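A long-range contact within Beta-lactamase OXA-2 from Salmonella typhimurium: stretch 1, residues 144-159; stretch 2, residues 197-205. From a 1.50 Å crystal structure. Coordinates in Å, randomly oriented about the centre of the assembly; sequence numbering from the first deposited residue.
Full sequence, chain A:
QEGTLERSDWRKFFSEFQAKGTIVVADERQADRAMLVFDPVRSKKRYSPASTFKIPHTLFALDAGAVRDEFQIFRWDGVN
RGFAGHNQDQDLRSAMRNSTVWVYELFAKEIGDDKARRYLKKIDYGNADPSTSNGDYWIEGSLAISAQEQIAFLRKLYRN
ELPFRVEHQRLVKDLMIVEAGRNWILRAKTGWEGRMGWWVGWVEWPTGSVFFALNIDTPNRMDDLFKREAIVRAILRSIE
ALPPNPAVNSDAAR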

# COMPACT_ATOMS: atom_id res chain seq x y z
N ALA A 144 25.48 -11.61 -3.66
CA ALA A 144 25.61 -11.26 -2.25
C ALA A 144 25.50 -9.75 -2.07
O ALA A 144 25.95 -8.98 -2.92
CB ALA A 144 26.93 -11.77 -1.70
N ILE A 145 24.93 -9.34 -0.94
CA ILE A 145 24.74 -7.92 -0.64
C ILE A 145 24.76 -7.70 0.87
O ILE A 145 24.37 -8.58 1.64
CB ILE A 145 23.38 -7.45 -1.24
CG1 ILE A 145 23.21 -5.94 -1.05
CG2 ILE A 145 22.23 -8.22 -0.60
CD1 ILE A 145 22.01 -5.36 -1.81
N SER A 146 25.22 -6.52 1.31
CA SER A 146 25.29 -6.23 2.74
C SER A 146 24.06 -5.50 3.25
O SER A 146 23.24 -5.00 2.47
CB SER A 146 26.51 -5.36 3.05
OG SER A 146 26.30 -4.03 2.62
N ALA A 147 23.93 -5.43 4.58
CA ALA A 147 22.80 -4.75 5.18
C ALA A 147 22.82 -3.27 4.80
O ALA A 147 21.77 -2.68 4.54
CB ALA A 147 22.83 -4.90 6.70
N GLN A 148 24.01 -2.67 4.76
CA GLN A 148 24.09 -1.26 4.39
C GLN A 148 23.70 -1.06 2.93
O GLN A 148 23.07 -0.06 2.59
CB GLN A 148 25.50 -0.71 4.67
CG GLN A 148 25.72 -0.44 6.16
CD GLN A 148 26.88 0.51 6.42
OE1 GLN A 148 27.09 1.47 5.68
NE2 GLN A 148 27.61 0.26 7.50
N GLU A 149 24.06 -2.01 2.08
CA GLU A 149 23.71 -1.92 0.67
C GLU A 149 22.21 -2.11 0.47
O GLU A 149 21.62 -1.52 -0.44
CB GLU A 149 24.50 -2.96 -0.13
CG GLU A 149 25.99 -2.66 -0.18
CD GLU A 149 26.78 -3.67 -0.98
OE1 GLU A 149 26.58 -4.88 -0.75
OE2 GLU A 149 27.60 -3.25 -1.82
N GLN A 150 21.57 -2.91 1.32
CA GLN A 150 20.13 -3.10 1.23
C GLN A 150 19.44 -1.77 1.54
O GLN A 150 18.47 -1.40 0.89
CB GLN A 150 19.65 -4.16 2.23
CG GLN A 150 20.09 -5.59 1.89
CD GLN A 150 18.99 -6.43 1.25
OE1 GLN A 150 18.10 -5.90 0.57
NE2 GLN A 150 19.05 -7.74 1.46
N ILE A 151 19.95 -1.06 2.54
CA ILE A 151 19.38 0.23 2.91
C ILE A 151 19.47 1.19 1.73
O ILE A 151 18.48 1.83 1.38
CB ILE A 151 20.13 0.86 4.12
CG1 ILE A 151 19.89 0.02 5.38
CG2 ILE A 151 19.66 2.29 4.33
CD1 ILE A 151 18.49 0.13 5.96
N ALA A 152 20.64 1.28 1.12
CA ALA A 152 20.83 2.18 -0.02
C ALA A 152 19.86 1.84 -1.14
O ALA A 152 19.28 2.73 -1.76
CB ALA A 152 22.27 2.10 -0.52
N PHE A 153 19.68 0.55 -1.41
CA PHE A 153 18.77 0.11 -2.46
C PHE A 153 17.32 0.47 -2.12
O PHE A 153 16.59 1.00 -2.96
CB PHE A 153 18.88 -1.40 -2.66
CG PHE A 153 17.79 -1.97 -3.52
CD1 PHE A 153 17.78 -1.73 -4.89
CD2 PHE A 153 16.75 -2.70 -2.96
CE1 PHE A 153 16.75 -2.20 -5.69
CE2 PHE A 153 15.71 -3.18 -3.75
CZ PHE A 153 15.71 -2.93 -5.12
N LEU A 154 16.91 0.20 -0.88
CA LEU A 154 15.54 0.49 -0.46
C LEU A 154 15.21 1.98 -0.54
O LEU A 154 14.09 2.35 -0.89
CB LEU A 154 15.32 -0.01 0.97
CG LEU A 154 15.35 -1.53 1.14
CD1 LEU A 154 15.38 -1.87 2.63
CD2 LEU A 154 14.14 -2.16 0.46
N ARG A 155 16.18 2.83 -0.21
CA ARG A 155 15.95 4.26 -0.26
C ARG A 155 15.71 4.73 -1.69
O ARG A 155 14.89 5.62 -1.93
CB ARG A 155 17.13 5.00 0.37
CG ARG A 155 17.30 4.65 1.83
CD ARG A 155 18.51 5.32 2.45
NE ARG A 155 18.20 6.64 2.99
CZ ARG A 155 19.02 7.30 3.81
NH1 ARG A 155 20.18 6.76 4.16
NH2 ARG A 155 18.66 8.49 4.29
N LYS A 156 16.40 4.11 -2.65
CA LYS A 156 16.21 4.47 -4.05
C LYS A 156 14.80 4.07 -4.50
O LYS A 156 14.11 4.84 -5.18
CB LYS A 156 17.26 3.80 -4.93
CG LYS A 156 18.66 4.39 -4.73
CD LYS A 156 19.68 3.84 -5.72
CE LYS A 156 20.00 2.39 -5.45
NZ LYS A 156 21.19 1.97 -6.25
N LEU A 157 14.36 2.88 -4.10
CA LEU A 157 13.02 2.40 -4.44
C LEU A 157 11.97 3.35 -3.85
O LEU A 157 11.00 3.72 -4.52
CB LEU A 157 12.81 0.99 -3.87
CG LEU A 157 11.41 0.38 -4.05
CD1 LEU A 157 11.06 0.31 -5.54
CD2 LEU A 157 11.37 -1.01 -3.43
N TYR A 158 12.17 3.72 -2.59
CA TYR A 158 11.26 4.62 -1.90
C TYR A 158 11.10 5.93 -2.68
O TYR A 158 9.98 6.44 -2.83
CB TYR A 158 11.81 4.91 -0.50
CG TYR A 158 11.06 5.97 0.28
CD1 TYR A 158 9.76 5.74 0.74
CD2 TYR A 158 11.65 7.19 0.57
CE1 TYR A 158 9.08 6.70 1.48
CE2 TYR A 158 10.98 8.16 1.31
CZ TYR A 158 9.69 7.91 1.76
OH TYR A 158 9.03 8.85 2.51
N ARG A 159 12.21 6.46 -3.17
CA ARG A 159 12.23 7.72 -3.90
C ARG A 159 11.88 7.59 -5.39
O ARG A 159 11.88 8.59 -6.11
CB ARG A 159 13.61 8.37 -3.77
CG ARG A 159 14.00 8.72 -2.34
CD ARG A 159 13.24 9.94 -1.84
NE ARG A 159 13.54 10.23 -0.44
CZ ARG A 159 13.05 11.27 0.22
NH1 ARG A 159 12.24 12.13 -0.39
NH2 ARG A 159 13.36 11.45 1.50
N GLY A 197 19.28 -15.29 8.01
CA GLY A 197 17.93 -14.77 7.86
C GLY A 197 17.92 -13.25 7.78
O GLY A 197 18.71 -12.59 8.44
N TRP A 198 17.02 -12.70 6.96
CA TRP A 198 16.89 -11.25 6.78
C TRP A 198 15.49 -10.71 7.01
O TRP A 198 14.50 -11.42 6.93
CB TRP A 198 17.15 -10.84 5.32
CG TRP A 198 18.48 -11.00 4.70
CD1 TRP A 198 18.93 -12.08 4.00
CD2 TRP A 198 19.48 -9.98 4.57
NE1 TRP A 198 20.15 -11.79 3.42
CE2 TRP A 198 20.51 -10.51 3.75
CE3 TRP A 198 19.61 -8.67 5.06
CZ2 TRP A 198 21.65 -9.78 3.41
CZ3 TRP A 198 20.74 -7.94 4.71
CH2 TRP A 198 21.75 -8.50 3.90
N TRP A 199 15.44 -9.41 7.27
CA TRP A 199 14.19 -8.67 7.30
C TRP A 199 14.65 -7.27 6.95
O TRP A 199 15.45 -6.66 7.66
CB TRP A 199 13.42 -8.68 8.63
CG TRP A 199 11.95 -8.32 8.37
CD1 TRP A 199 11.20 -8.69 7.28
CD2 TRP A 199 11.07 -7.58 9.22
NE1 TRP A 199 9.91 -8.23 7.41
CE2 TRP A 199 9.80 -7.55 8.59
CE3 TRP A 199 11.22 -6.95 10.46
CZ2 TRP A 199 8.69 -6.91 9.16
CZ3 TRP A 199 10.12 -6.31 11.03
CH2 TRP A 199 8.87 -6.30 10.38
N VAL A 200 14.19 -6.79 5.80
CA VAL A 200 14.56 -5.45 5.34
C VAL A 200 13.30 -4.73 4.89
O VAL A 200 12.32 -5.36 4.48
CB VAL A 200 15.57 -5.50 4.18
CG1 VAL A 200 16.76 -6.38 4.56
CG2 VAL A 200 14.91 -6.02 2.90
N GLY A 201 13.32 -3.40 4.97
CA GLY A 201 12.16 -2.63 4.56
C GLY A 201 12.16 -1.28 5.23
O GLY A 201 13.22 -0.74 5.54
N TRP A 202 10.98 -0.72 5.45
CA TRP A 202 10.87 0.57 6.11
C TRP A 202 9.46 0.81 6.60
O TRP A 202 8.52 0.12 6.21
CB TRP A 202 11.30 1.71 5.16
CG TRP A 202 10.37 2.00 4.00
CD1 TRP A 202 9.22 2.76 4.02
CD2 TRP A 202 10.54 1.58 2.63
NE1 TRP A 202 8.69 2.84 2.75
CE2 TRP A 202 9.47 2.13 1.88
CE3 TRP A 202 11.50 0.80 1.97
CZ2 TRP A 202 9.34 1.92 0.50
CZ3 TRP A 202 11.36 0.59 0.59
CH2 TRP A 202 10.29 1.16 -0.12
N VAL A 203 9.33 1.77 7.52
CA VAL A 203 8.03 2.14 8.02
C VAL A 203 7.89 3.63 7.71
O VAL A 203 8.76 4.43 8.05
CB VAL A 203 7.90 1.89 9.55
CG1 VAL A 203 8.96 2.66 10.30
CG2 VAL A 203 6.50 2.28 10.01
N GLU A 204 6.81 3.99 7.03
CA GLU A 204 6.57 5.38 6.66
C GLU A 204 5.66 6.08 7.64
O GLU A 204 4.62 5.54 8.03
CB GLU A 204 5.92 5.48 5.28
CG GLU A 204 6.43 4.52 4.26
CD GLU A 204 5.75 4.69 2.92
OE1 GLU A 204 4.63 5.26 2.86
OE2 GLU A 204 6.32 4.25 1.91
N TRP A 205 6.04 7.30 8.00
CA TRP A 205 5.27 8.14 8.90
C TRP A 205 5.06 9.47 8.20
O TRP A 205 5.70 9.76 7.19
CB TRP A 205 6.02 8.35 10.22
CG TRP A 205 6.09 7.12 11.05
CD1 TRP A 205 7.07 6.17 11.03
CD2 TRP A 205 5.12 6.67 12.00
NE1 TRP A 205 6.77 5.16 11.91
CE2 TRP A 205 5.58 5.44 12.52
CE3 TRP A 205 3.91 7.19 12.47
CZ2 TRP A 205 4.87 4.72 13.48
CZ3 TRP A 205 3.20 6.48 13.42
CH2 TRP A 205 3.68 5.25 13.92

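What holds helix 147-158 against strand 197-205 when no hydrogen bond crosses between them? Packing does: their axes run at 36° to each other and approach to 8.8 Å, and the two stretches together bury 513 Å², both sides summed. Strand alternation sends W198, V200, W202 and E204 toward the helix, which answers with Q150, L154, L157 and Y158.

Where does the W198 ring fit? It reaches the start of the helix, its edge set against the backbone there, with W198 CH2 3.5 Å from I145 O and 3.8 Å from A147 N. A147 CB lies 4.2 Å from W198 CZ3, an apolar contact beside the ring. Q150 covers one face, placing NE2 3.7 Å from W198 CZ3, while that amide nitrogen finds its hydrogen bond elsewhere in the structure.

What fills the middle? L154 reaches toward the strand backbone, its CD1 3.5 Å from G201 N and 4.0 Å from V200 CB. The CA atoms of L154 and G201 are just 6.8 Å apart. Glycine suits position 201 because at these backbone angles a CB would be jammed against the preceding carbonyl oxygen.

How is W202 held at the far end? Two leucines and a tyrosine pack against it: L154 CD2 lies 3.9 Å from W202 CZ3, L157 CD2 meets the ring edge 4.1 Å from W202 CH2, and Y158 CB sits over one face, 4.2 Å from the centroid of the W202 six-membered ring. The Y158 ring turns its edge toward the indole face, with planes at 75°. Within the strand, W202 NE1 donates to E204 OE2 at 2.9 Å, nearly straight, satisfying the buried indole nitrogen; the same OE2 lies at the Y158 ring edge, 3.7 Å from Y158 CE1.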